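Side-chain contacts in xylan esterase 1 (Thermoanaerobacterium sp. 'JW/SL YS485', PDB 3FCY), which probably removes acetyl groups from xylan and related substrates, as a family CE7 carbohydrate esterase built on the alpha/beta-hydrolase fold: residues Gln251-Tyr256 with Glu269-Leu274; Thr156-Thr159 with Ile164-Gly167; Lys98-Lys103 with Asn129-Gly134; Asn125-Tyr130 with Val137-Val142. One frame throughout, in Å; residues are numbered along the deposited sequence.

Interaction 1: Gln251-Tyr256 with Glu269-Leu274; sequences QEITDY and EVFTKL
Ile253 and Tyr256 of helix 251-260 reach across to Phe271 and Val270 of helix 267-274, an example of helix-helix packing among the helices inserted between strands 226-230 and 289-295 of this alpha/beta hydrolase. At Gln251 the helix is braced on its far flank: NE2 donates to Asp255 OD1, one turn on, over 2.9 Å, arriving from above the carboxylate plane (44° out of it) while the acceptor lies close to the amide plane. Glu252 is engaged outside the helix pair, its carboxylate taking a hydrogen bond from the hydroxyl of Tyr117, a predicted substrate-binding residue, and another from the backbone N of Ile165. Ile253 supplies the first apolar touch, its CG2 branch lying 4.2 Å from Phe271 CZ, and Tyr237 of helix 237-242 packs on both side chains. Tyr256 then extends its ring with CG anti to the backbone N (chi1 -180°), crossing the Val270 side chain at a slant. Beyond this apolar touch its hydroxyl is held by Asp169 and Arg266, so the ring is fixed at its outer end as well. Both Val270 methyls meet a single ring carbon, Tyr256 CE2: CG2 at 3.9 Å and CG1 at 4.1 Å.

Interaction 2: Thr156-Thr159 with Ile164-Gly167; sequences TGNT and IIRG
Arg166 lays one face of its guanidinium against the backbone of Thr159, whose CA sits 3.3 Å above the plane and towards the rim of the group. Thr159 O also comes over that face, 3.1 Å from Arg166 NH2, but the angle is too poor for a hydrogen bond. Bends at chi2 (60°) and chi3 (57°) curl the arginine chain back so that the group can lie there. Two waters do the polar bridging. One accepts from Gly167 N at 2.8 Å and donates to both Thr156 O and Asn158 O, tying three backbone atoms together. The other lies in plane at the guanidinium edge, 2.8 Å from Arg166 NE and 2.8 Å from Asn158 OD1. Beside it, Ile165 CD1 approaches Asn158 OD1 to 4.2 Å.

What holds these groups comes largely from a third subunit, another copy of the protein. Its Thr159 O accepts from Arg166 NH2, and its Arg166 NH1 donates to Thr159 O, a reciprocal exchange across the interface; its Asp151 and His163 bond Thr159 OG1, and its Gln145 O takes Asn158 ND2. Within the chain, Glu252 of helix 251-260 receives Ile165 N. Both segments belong to the long loop between strand 136-140 and helix 176-192, and the backbone of Arg166 bonds to Leu176 where that helix begins.

Interaction 3: Lys98-Lys103 with Asn129-Gly134; sequences KYIKPK and NYVAAG
Val131 O accepts the backbone N of Gly134 at 2.8 Å, closing a type I turn between the two residues of this segment that touch strand 94-102. The same bond belongs to a Schellman motif ending helix 128-131: Gly134, with positive phi (84°), is its C-prime residue, and Tyr130 O receives the N of the following residue as well as Ala133 N. The helix end thus satisfies the carbonyls of Tyr130 and Val131 and presents Val131 to the sheet.

The two valine branches divide the work. CG2 presses on Ile100 CG2 at 3.6 Å, the side chains crossing at about a right angle, while CG1 lies 4.0 Å from Pro102 CB. With chi1 of -50°, Ile100 turns CG2 to the position opposite its backbone N, where it can meet the valine. Further along, Pro102 sets CG 3.7 Å from Gly134 O, so that the strand's last residue reaches the turn itself.

Ala80 of strand 80-88 packs on both Ile100 and Val131, widening the apolar patch. Nearby in the turn, Ala133 O accepts from the hydroxyl of Tyr345, a calcium-site residue, and Ala132 packs on Ala132 of a fourth subunit. Across the two segments the chemistry is mostly methyl and ring-carbon contact, with one ring carbon set against the Gly134 carbonyl; its fit rests on shape, while the polar bonding stays within the backbone of the helix end and fixes the position of the valine.

Interaction 4: Asn125-Tyr130 with Val137-Val142; sequences NDKLNY and VVAMDV
Lys127 lies along strand 136-140 over Val137 and Ala139, joining the short helical connection of a beta-alpha-beta unit (strand 108-114, helix 128-131, strand 136-140) to its second strand. The lysine can be followed outward as an example of a long side chain serving two environments. Its CB meets Val137 CG1 at 4.0 Å and is also touched by Ile100 of the adjoining strand 94-102. A bend at chi2 (-59°) then turns CD along the strand, and CE comes to rest 3.9 Å from Ala139 CB. A second bend, at chi4 (-58°), turns the ammonium off this apolar floor towards oxygen atoms. There NZ forms a salt bridge with Asp126 OD1 at 3.0 Å, meeting the carboxylate on its syn side and 23° out of its plane, and donates to the carbonyls of Ser121 and Asp123 as well. One carboxylate and two carbonyls thus grip the charged end of a buried lysine, which would favour its protonated form, while the carbon chain packs on Val137 and Ala139.

At the start of this segment, Asn125 N bonds to Asp335 of a fourth subunit. At the other end the Tyr130 ring leads away from the strand to Met338 and Met341 of helix 333-342, so that only the base of this residue enters the contact. Val137 CG2 touches two groups there, 3.7 Å from Lys127 O and 3.7 Å from Tyr130 CB.

Overall arrangement
The contacts fall into two pairs. Interactions 3 and 4 come first along the chain, with centres about 8 Å apart; they share Asn129 and Tyr130 on helix 128-131, and their strands 94-102 and 136-140 are neighbours in the central sheet, joined by backbone bonds such as Ile100 N to Val137 O. Interaction 2 follows in the next loop and interaction 1 last, their centres about 10 Å apart and linked through Glu252 and Ile165. Between the pairs, centres lie about 29 to 39 Å apart. One pair thus fastens a helix to the sheet beside a fourth subunit, while the other shapes loop and helices near the predicted substrate-binding Tyr117 and, in interaction 2, a third subunit.

Interaction 1: Gln251-Tyr256 with Glu269-Leu274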
loop_
_atom_site.group_PDB
_atom_site.type_symbol
_atom_site.label_atom_id
_atom_site.label_comp_id
_atom_site.label_asym_id
_atom_site.label_seq_id
_atom_site.Cartn_x
_atom_site.Cartn_y
_atom_site.Cartn_z
ATOM N N GLN A 251 -7.730 -13.871 -10.017
ATOM C CA GLN A 251 -8.740 -13.454 -9.041
ATOM C C GLN A 251 -10.136 -14.035 -9.286
ATOM O O GLN A 251 -10.861 -14.352 -8.341
ATOM C CB GLN A 251 -8.837 -11.923 -9.020
ATOM C CG GLN A 251 -9.905 -11.366 -8.078
ATOM C CD GLN A 251 -9.628 -11.683 -6.622
ATOM O OE1 GLN A 251 -8.541 -11.414 -6.114
ATOM N NE2 GLN A 251 -10.612 -12.251 -5.940
ATOM N N GLU A 252 -10.509 -14.172 -10.555
ATOM C CA GLU A 252 -11.829 -14.681 -10.909
ATOM C C GLU A 252 -12.137 -16.076 -10.371
ATOM O O GLU A 252 -13.298 -16.407 -10.141
ATOM C CB GLU A 252 -12.007 -14.645 -12.426
ATOM C CG GLU A 252 -11.105 -15.590 -13.203
ATOM C CD GLU A 252 -11.023 -15.210 -14.664
ATOM O OE1 GLU A 252 -10.254 -14.281 -14.992
ATOM O OE2 GLU A 252 -11.736 -15.824 -15.482
ATOM N N ILE A 253 -11.111 -16.892 -10.162
ATOM C CA ILE A 253 -11.340 -18.229 -9.622
ATOM C C ILE A 253 -11.844 -18.084 -8.188
ATOM O O ILE A 253 -12.732 -18.818 -7.753
ATOM C CB ILE A 253 -10.054 -19.067 -9.630
ATOM C CG1 ILE A 253 -9.671 -19.396 -11.075
ATOM C CG2 ILE A 253 -10.254 -20.337 -8.814
ATOM C CD1 ILE A 253 -8.330 -20.071 -11.210
ATOM N N THR A 254 -11.266 -17.132 -7.460
ATOM C CA THR A 254 -11.682 -16.861 -6.087
ATOM C C THR A 254 -13.088 -16.254 -6.117
ATOM O O THR A 254 -13.954 -16.646 -5.332
ATOM C CB THR A 254 -10.708 -15.883 -5.386
ATOM O OG1 THR A 254 -9.496 -16.573 -5.059
ATOM C CG2 THR A 254 -11.328 -15.311 -4.103
ATOM N N ASP A 255 -13.317 -15.312 -7.033
ATOM C CA ASP A 255 -14.631 -14.678 -7.149
ATOM C C ASP A 255 -15.698 -15.733 -7.406
ATOM O O ASP A 255 -16.786 -15.691 -6.825
ATOM C CB ASP A 255 -14.669 -13.669 -8.304
ATOM C CG ASP A 255 -13.784 -12.453 -8.066
ATOM O OD1 ASP A 255 -13.328 -12.244 -6.923
ATOM O OD2 ASP A 255 -13.557 -11.699 -9.035
ATOM N N TYR A 256 -15.387 -16.675 -8.292
ATOM C CA TYR A 256 -16.334 -17.731 -8.616
ATOM C C TYR A 256 -16.792 -18.495 -7.378
ATOM O O TYR A 256 -17.989 -18.626 -7.130
ATOM C CB TYR A 256 -15.736 -18.725 -9.610
ATOM C CG TYR A 256 -16.724 -19.811 -9.949
ATOM C CD1 TYR A 256 -17.737 -19.590 -10.881
ATOM C CD2 TYR A 256 -16.703 -21.028 -9.273
ATOM C CE1 TYR A 256 -18.709 -20.554 -11.128
ATOM C CE2 TYR A 256 -17.671 -22.000 -9.511
ATOM C CZ TYR A 256 -18.669 -21.757 -10.437
ATOM O OH TYR A 256 -19.628 -22.717 -10.668
ATOM N N GLU A 269 -15.378 -30.774 -8.903
ATOM C CA GLU A 269 -16.052 -30.656 -10.192
ATOM C C GLU A 269 -15.644 -29.364 -10.896
ATOM O O GLU A 269 -15.506 -29.328 -12.117
ATOM C CB GLU A 269 -17.569 -30.658 -10.014
ATOM C CG GLU A 269 -18.130 -31.878 -9.311
ATOM C CD GLU A 269 -19.646 -31.887 -9.326
ATOM O OE1 GLU A 269 -20.248 -30.833 -9.017
ATOM O OE2 GLU A 269 -20.238 -32.944 -9.642
ATOM N N VAL A 270 -15.466 -28.301 -10.119
ATOM C CA VAL A 270 -15.076 -27.016 -10.680
ATOM C C VAL A 270 -13.680 -27.089 -11.293
ATOM O O VAL A 270 -13.487 -26.739 -12.458
ATOM C CB VAL A 270 -15.107 -25.905 -9.602
ATOM C CG1 VAL A 270 -14.526 -24.611 -10.159
ATOM C CG2 VAL A 270 -16.542 -25.676 -9.149
ATOM N N PHE A 271 -12.710 -27.554 -10.511
ATOM C CA PHE A 271 -11.349 -27.648 -11.015
ATOM C C PHE A 271 -11.180 -28.700 -12.105
ATOM O O PHE A 271 -10.324 -28.558 -12.972
ATOM C CB PHE A 271 -10.369 -27.892 -9.867
ATOM C CG PHE A 271 -10.093 -26.662 -9.049
ATOM C CD1 PHE A 271 -10.563 -26.551 -7.743
ATOM C CD2 PHE A 271 -9.387 -25.596 -9.599
ATOM C CE1 PHE A 271 -10.334 -25.393 -6.999
ATOM C CE2 PHE A 271 -9.154 -24.433 -8.863
ATOM C CZ PHE A 271 -9.629 -24.332 -7.561
ATOM N N THR A 272 -11.997 -29.749 -12.073
ATOM C CA THR A 272 -11.915 -30.783 -13.100
ATOM C C THR A 272 -12.390 -30.176 -14.413
ATOM O O THR A 272 -11.793 -30.399 -15.466
ATOM C CB THR A 272 -12.804 -32.005 -12.760
ATOM O OG1 THR A 272 -12.303 -32.646 -11.579
ATOM C CG2 THR A 272 -12.809 -33.003 -13.910
ATOM N N LYS A 273 -13.468 -29.403 -14.346
ATOM C CA LYS A 273 -14.005 -28.758 -15.534
ATOM C C LYS A 273 -12.988 -27.756 -16.082
ATOM O O LYS A 273 -12.816 -27.634 -17.300
ATOM C CB LYS A 273 -15.320 -28.060 -15.203
ATOM C CG LYS A 273 -16.110 -27.645 -16.424
ATOM C CD LYS A 273 -17.533 -27.290 -16.037
ATOM C CE LYS A 273 -18.367 -26.917 -17.250
ATOM N NZ LYS A 273 -19.770 -26.621 -16.846
ATOM N N LEU A 274 -12.311 -27.043 -15.184
ATOM C CA LEU A 274 -11.289 -26.083 -15.603
ATOM C C LEU A 274 -10.133 -26.858 -16.239
ATOM O O LEU A 274 -9.297 -26.293 -16.948
ATOM C CB LEU A 274 -10.780 -25.275 -14.404
ATOM C CG LEU A 274 -11.739 -24.230 -13.813
ATOM C CD1 LEU A 274 -11.126 -23.618 -12.563
ATOM C CD2 LEU A 274 -12.032 -23.153 -14.847
#

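Interaction 2: Thr156-Thr159 with Ile164-Gly167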
loop_
_atom_site.group_PDB
_atom_site.type_symbol
_atom_site.label_atom_id
_atom_site.label_comp_id
_atom_site.label_asym_id
_atom_site.label_seq_id
_atom_site.Cartn_x
_atom_site.Cartn_y
_atom_site.Cartn_z
ATOM N N THR A 156 -24.424 -18.970 -20.117
ATOM C CA THR A 156 -25.140 -18.722 -18.877
ATOM C C THR A 156 -24.081 -18.463 -17.814
ATOM O O THR A 156 -22.901 -18.756 -18.020
ATOM C CB THR A 156 -25.991 -19.935 -18.465
ATOM O OG1 THR A 156 -25.154 -21.092 -18.376
ATOM C CG2 THR A 156 -27.090 -20.183 -19.488
ATOM N N GLY A 157 -24.492 -17.904 -16.683
ATOM C CA GLY A 157 -23.534 -17.629 -15.633
ATOM C C GLY A 157 -22.920 -16.243 -15.745
ATOM O O GLY A 157 -23.326 -15.433 -16.576
ATOM N N ASN A 158 -21.926 -15.989 -14.903
ATOM C CA ASN A 158 -21.227 -14.707 -14.842
ATOM C C ASN A 158 -20.613 -14.229 -16.166
ATOM O O ASN A 158 -20.036 -15.022 -16.915
ATOM C CB ASN A 158 -20.144 -14.802 -13.759
ATOM C CG ASN A 158 -19.460 -13.481 -13.492
ATOM O OD1 ASN A 158 -18.513 -13.100 -14.184
ATOM N ND2 ASN A 158 -19.948 -12.764 -12.490
ATOM N N THR A 159 -20.758 -12.935 -16.455
ATOM C CA THR A 159 -20.195 -12.333 -17.668
ATOM C C THR A 159 -19.545 -10.992 -17.329
ATOM O O THR A 159 -19.111 -10.265 -18.216
ATOM C CB THR A 159 -21.268 -12.050 -18.762
ATOM O OG1 THR A 159 -22.153 -11.013 -18.312
ATOM C CG2 THR A 159 -22.063 -13.311 -19.087
ATOM N N ILE A 164 -11.702 -16.898 -17.938
ATOM C CA ILE A 164 -11.407 -18.256 -17.486
ATOM C C ILE A 164 -12.677 -18.951 -16.997
ATOM O O ILE A 164 -12.911 -20.119 -17.311
ATOM C CB ILE A 164 -10.379 -18.261 -16.337
ATOM C CG1 ILE A 164 -9.038 -17.719 -16.837
ATOM C CG2 ILE A 164 -10.220 -19.678 -15.780
ATOM C CD1 ILE A 164 -7.966 -17.659 -15.769
ATOM N N ILE A 165 -13.491 -18.234 -16.222
ATOM C CA ILE A 165 -14.732 -18.795 -15.700
ATOM C C ILE A 165 -15.921 -18.509 -16.611
ATOM O O ILE A 165 -17.049 -18.863 -16.285
ATOM C CB ILE A 165 -15.066 -18.246 -14.287
ATOM C CG1 ILE A 165 -15.262 -16.727 -14.344
ATOM C CG2 ILE A 165 -13.955 -18.604 -13.308
ATOM C CD1 ILE A 165 -15.796 -16.138 -13.049
ATOM N N ARG A 166 -15.672 -17.864 -17.747
ATOM C CA ARG A 166 -16.740 -17.546 -18.692
ATOM C C ARG A 166 -17.267 -18.844 -19.321
ATOM O O ARG A 166 -16.541 -19.535 -20.034
ATOM C CB ARG A 166 -16.217 -16.597 -19.781
ATOM C CG ARG A 166 -17.294 -15.993 -20.690
ATOM C CD ARG A 166 -18.315 -15.158 -19.900
ATOM N NE ARG A 166 -17.675 -14.088 -19.138
ATOM C CZ ARG A 166 -17.296 -12.914 -19.638
ATOM N NH1 ARG A 166 -17.495 -12.627 -20.919
ATOM N NH2 ARG A 166 -16.689 -12.027 -18.855
ATOM N N GLY A 167 -18.527 -19.166 -19.042
ATOM C CA GLY A 167 -19.123 -20.383 -19.565
ATOM C C GLY A 167 -18.870 -21.576 -18.656
ATOM O O GLY A 167 -19.190 -22.718 -19.002
HETATM O O HOH W 1 -20.370 -17.648 -17.571
HETATM O O HOH W 2 -17.068 -14.129 -16.386
#

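Interaction 3: Lys98-Lys103 with Asn129-Gly134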
loop_
_atom_site.group_PDB
_atom_site.type_symbol
_atom_site.label_atom_id
_atom_site.label_comp_id
_atom_site.label_asym_id
_atom_site.label_seq_id
_atom_site.Cartn_x
_atom_site.Cartn_y
_atom_site.Cartn_z
ATOM N N LYS A 98 -3.349 -8.992 -36.784
ATOM C CA LYS A 98 -2.509 -8.148 -37.616
ATOM C C LYS A 98 -1.766 -9.146 -38.491
ATOM O O LYS A 98 -1.481 -10.257 -38.052
ATOM C CB LYS A 98 -1.508 -7.352 -36.766
ATOM C CG LYS A 98 -2.090 -6.121 -36.080
ATOM C CD LYS A 98 -1.009 -5.378 -35.292
ATOM C CE LYS A 98 -1.484 -3.997 -34.860
ATOM N NZ LYS A 98 -2.718 -4.061 -34.030
ATOM N N TYR A 99 -1.458 -8.756 -39.722
ATOM C CA TYR A 99 -0.756 -9.636 -40.654
ATOM C C TYR A 99 0.241 -8.818 -41.464
ATOM O O TYR A 99 -0.142 -7.948 -42.248
ATOM C CB TYR A 99 -1.783 -10.330 -41.564
ATOM C CG TYR A 99 -1.237 -11.069 -42.774
ATOM C CD1 TYR A 99 -0.071 -11.833 -42.701
ATOM C CD2 TYR A 99 -1.932 -11.047 -43.986
ATOM C CE1 TYR A 99 0.389 -12.565 -43.808
ATOM C CE2 TYR A 99 -1.487 -11.772 -45.091
ATOM C CZ TYR A 99 -0.329 -12.529 -44.996
ATOM O OH TYR A 99 0.089 -13.256 -46.090
ATOM N N ILE A 100 1.525 -9.090 -41.244
ATOM C CA ILE A 100 2.594 -8.383 -41.938
ATOM C C ILE A 100 3.355 -9.367 -42.820
ATOM O O ILE A 100 3.878 -10.378 -42.347
ATOM C CB ILE A 100 3.576 -7.734 -40.946
ATOM C CG1 ILE A 100 2.800 -6.930 -39.896
ATOM C CG2 ILE A 100 4.535 -6.822 -41.698
ATOM C CD1 ILE A 100 3.664 -6.390 -38.767
ATOM N N LYS A 101 3.411 -9.052 -44.107
ATOM C CA LYS A 101 4.070 -9.900 -45.086
ATOM C C LYS A 101 5.247 -9.163 -45.711
ATOM O O LYS A 101 5.082 -8.086 -46.287
ATOM C CB LYS A 101 3.059 -10.291 -46.167
ATOM C CG LYS A 101 3.588 -11.192 -47.254
ATOM C CD LYS A 101 2.528 -11.393 -48.328
ATOM C CE LYS A 101 3.059 -12.235 -49.478
ATOM N NZ LYS A 101 2.038 -12.386 -50.554
ATOM N N PRO A 102 6.458 -9.733 -45.601
ATOM C CA PRO A 102 7.635 -9.082 -46.180
ATOM C C PRO A 102 7.575 -9.096 -47.706
ATOM O O PRO A 102 7.055 -10.040 -48.306
ATOM C CB PRO A 102 8.791 -9.921 -45.637
ATOM C CG PRO A 102 8.192 -11.294 -45.558
ATOM C CD PRO A 102 6.816 -11.024 -44.983
ATOM N N LYS A 103 8.095 -8.045 -48.330
ATOM C CA LYS A 103 8.106 -7.970 -49.784
ATOM C C LYS A 103 9.327 -8.707 -50.321
ATOM O O LYS A 103 10.260 -8.094 -50.833
ATOM C CB LYS A 103 8.139 -6.514 -50.259
ATOM C CG LYS A 103 6.811 -5.773 -50.179
ATOM C CD LYS A 103 6.965 -4.395 -50.810
ATOM C CE LYS A 103 5.666 -3.615 -50.829
ATOM N NZ LYS A 103 5.865 -2.280 -51.469
ATOM N N ASN A 129 10.588 -6.545 -36.147
ATOM C CA ASN A 129 11.907 -7.093 -35.856
ATOM C C ASN A 129 12.037 -8.469 -36.508
ATOM O O ASN A 129 13.107 -8.830 -36.992
ATOM C CB ASN A 129 12.149 -7.163 -34.339
ATOM C CG ASN A 129 11.144 -8.036 -33.616
ATOM O OD1 ASN A 129 9.987 -8.138 -34.015
ATOM N ND2 ASN A 129 11.580 -8.653 -32.526
ATOM N N TYR A 130 10.947 -9.233 -36.541
ATOM C CA TYR A 130 10.992 -10.541 -37.187
ATOM C C TYR A 130 10.803 -10.408 -38.698
ATOM O O TYR A 130 11.254 -11.262 -39.465
ATOM C CB TYR A 130 9.941 -11.490 -36.601
ATOM C CG TYR A 130 10.387 -12.115 -35.300
ATOM C CD1 TYR A 130 10.175 -11.465 -34.083
ATOM C CD2 TYR A 130 11.062 -13.337 -35.291
ATOM C CE1 TYR A 130 10.625 -12.016 -32.886
ATOM C CE2 TYR A 130 11.519 -13.899 -34.101
ATOM C CZ TYR A 130 11.295 -13.231 -32.901
ATOM O OH TYR A 130 11.728 -13.781 -31.717
ATOM N N VAL A 131 10.142 -9.339 -39.130
ATOM C CA VAL A 131 9.955 -9.122 -40.559
ATOM C C VAL A 131 11.348 -8.839 -41.128
ATOM O O VAL A 131 11.655 -9.206 -42.260
ATOM C CB VAL A 131 9.013 -7.920 -40.842
ATOM C CG1 VAL A 131 8.973 -7.622 -42.341
ATOM C CG2 VAL A 131 7.602 -8.237 -40.343
ATOM N N ALA A 132 12.192 -8.190 -40.328
ATOM C CA ALA A 132 13.556 -7.890 -40.752
ATOM C C ALA A 132 14.279 -9.203 -41.044
ATOM O O ALA A 132 15.203 -9.247 -41.857
ATOM C CB ALA A 132 14.298 -7.123 -39.662
ATOM N N ALA A 133 13.848 -10.268 -40.374
ATOM C CA ALA A 133 14.447 -11.583 -40.552
ATOM C C ALA A 133 13.772 -12.351 -41.683
ATOM O O ALA A 133 14.047 -13.532 -41.884
ATOM C CB ALA A 133 14.358 -12.378 -39.255
ATOM N N GLY A 134 12.883 -11.678 -42.410
ATOM C CA GLY A 134 12.202 -12.320 -43.525
ATOM C C GLY A 134 10.971 -13.133 -43.165
ATOM O O GLY A 134 10.435 -13.854 -44.007
#

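Interaction 4: Asn125-Tyr130 with Val137-Val142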
loop_
_atom_site.group_PDB
_atom_site.type_symbol
_atom_site.label_atom_id
_atom_site.label_comp_id
_atom_site.label_asym_id
_atom_site.label_seq_id
_atom_site.Cartn_x
_atom_site.Cartn_y
_atom_site.Cartn_z
ATOM N N ASN A 125 4.703 -1.615 -35.570
ATOM C CA ASN A 125 6.151 -1.440 -35.620
ATOM C C ASN A 125 7.042 -2.449 -34.902
ATOM O O ASN A 125 8.033 -2.894 -35.472
ATOM C CB ASN A 125 6.510 -0.012 -35.178
ATOM C CG ASN A 125 6.760 0.095 -33.691
ATOM O OD1 ASN A 125 7.860 -0.183 -33.220
ATOM N ND2 ASN A 125 5.736 0.489 -32.937
ATOM N N ASP A 126 6.700 -2.821 -33.673
ATOM C CA ASP A 126 7.537 -3.757 -32.929
ATOM C C ASP A 126 7.429 -5.208 -33.397
ATOM O O ASP A 126 8.102 -6.092 -32.864
ATOM C CB ASP A 126 7.251 -3.647 -31.424
ATOM C CG ASP A 126 5.803 -3.925 -31.080
ATOM O OD1 ASP A 126 5.393 -5.106 -31.124
ATOM O OD2 ASP A 126 5.076 -2.954 -30.770
ATOM N N LYS A 127 6.584 -5.453 -34.397
ATOM C CA LYS A 127 6.438 -6.794 -34.952
ATOM C C LYS A 127 7.431 -6.909 -36.107
ATOM O O LYS A 127 7.738 -8.007 -36.576
ATOM C CB LYS A 127 5.020 -7.020 -35.499
ATOM C CG LYS A 127 3.885 -6.840 -34.491
ATOM C CD LYS A 127 4.016 -7.789 -33.307
ATOM C CE LYS A 127 2.855 -7.625 -32.326
ATOM N NZ LYS A 127 2.739 -6.232 -31.799
ATOM N N LEU A 128 7.939 -5.762 -36.549
ATOM C CA LEU A 128 8.869 -5.711 -37.671
ATOM C C LEU A 128 10.263 -6.267 -37.404
ATOM O O LEU A 128 11.046 -6.439 -38.337
ATOM C CB LEU A 128 8.986 -4.272 -38.188
ATOM C CG LEU A 128 7.685 -3.645 -38.699
ATOM C CD1 LEU A 128 7.939 -2.193 -39.103
ATOM C CD2 LEU A 128 7.148 -4.460 -39.881
ATOM N N ASN A 129 10.588 -6.545 -36.147
ATOM C CA ASN A 129 11.907 -7.093 -35.856
ATOM C C ASN A 129 12.037 -8.469 -36.508
ATOM O O ASN A 129 13.107 -8.830 -36.992
ATOM C CB ASN A 129 12.149 -7.163 -34.339
ATOM C CG ASN A 129 11.144 -8.036 -33.616
ATOM O OD1 ASN A 129 9.987 -8.138 -34.015
ATOM N ND2 ASN A 129 11.580 -8.653 -32.526
ATOM N N TYR A 130 10.947 -9.233 -36.541
ATOM C CA TYR A 130 10.992 -10.541 -37.187
ATOM C C TYR A 130 10.803 -10.408 -38.698
ATOM O O TYR A 130 11.254 -11.262 -39.465
ATOM C CB TYR A 130 9.941 -11.490 -36.601
ATOM C CG TYR A 130 10.387 -12.115 -35.300
ATOM C CD1 TYR A 130 10.175 -11.465 -34.083
ATOM C CD2 TYR A 130 11.062 -13.337 -35.291
ATOM C CE1 TYR A 130 10.625 -12.016 -32.886
ATOM C CE2 TYR A 130 11.519 -13.899 -34.101
ATOM C CZ TYR A 130 11.295 -13.231 -32.901
ATOM O OH TYR A 130 11.728 -13.781 -31.717
ATOM N N VAL A 137 4.668 -12.138 -40.143
ATOM C CA VAL A 137 4.297 -12.062 -38.732
ATOM C C VAL A 137 2.803 -11.818 -38.558
ATOM O O VAL A 137 2.231 -10.924 -39.187
ATOM C CB VAL A 137 5.077 -10.937 -37.996
ATOM C CG1 VAL A 137 4.649 -10.870 -36.523
ATOM C CG2 VAL A 137 6.577 -11.195 -38.095
ATOM N N VAL A 138 2.186 -12.624 -37.699
ATOM C CA VAL A 138 0.759 -12.521 -37.419
ATOM C C VAL A 138 0.557 -12.381 -35.910
ATOM O O VAL A 138 1.203 -13.073 -35.129
ATOM C CB VAL A 138 0.003 -13.780 -37.916
ATOM C CG1 VAL A 138 -1.492 -13.637 -37.652
ATOM C CG2 VAL A 138 0.259 -13.988 -39.405
ATOM N N ALA A 139 -0.328 -11.473 -35.508
ATOM C CA ALA A 139 -0.624 -11.247 -34.092
ATOM C C ALA A 139 -2.140 -11.224 -33.926
ATOM O O ALA A 139 -2.803 -10.273 -34.341
ATOM C CB ALA A 139 -0.018 -9.927 -33.631
ATOM N N MET A 140 -2.673 -12.274 -33.308
ATOM C CA MET A 140 -4.114 -12.431 -33.105
ATOM C C MET A 140 -4.673 -11.713 -31.881
ATOM O O MET A 140 -4.005 -11.606 -30.849
ATOM C CB MET A 140 -4.449 -13.923 -32.989
ATOM C CG MET A 140 -5.939 -14.248 -32.933
ATOM S SD MET A 140 -6.254 -15.957 -32.410
ATOM C CE MET A 140 -6.398 -15.736 -30.627
ATOM N N ASP A 141 -5.900 -11.216 -32.008
ATOM C CA ASP A 141 -6.577 -10.561 -30.895
ATOM C C ASP A 141 -7.494 -11.614 -30.293
ATOM O O ASP A 141 -8.177 -12.339 -31.024
ATOM C CB ASP A 141 -7.426 -9.373 -31.359
ATOM C CG ASP A 141 -6.596 -8.148 -31.686
ATOM O OD1 ASP A 141 -5.485 -8.011 -31.126
ATOM O OD2 ASP A 141 -7.067 -7.311 -32.488
ATOM N N VAL A 142 -7.497 -11.716 -28.967
ATOM C CA VAL A 142 -8.351 -12.680 -28.287
ATOM C C VAL A 142 -9.780 -12.141 -28.276
ATOM O O VAL A 142 -9.992 -10.935 -28.146
ATOM C CB VAL A 142 -7.882 -12.924 -26.831
ATOM C CG1 VAL A 142 -8.904 -13.778 -26.083
ATOM C CG2 VAL A 142 -6.520 -13.622 -26.834
#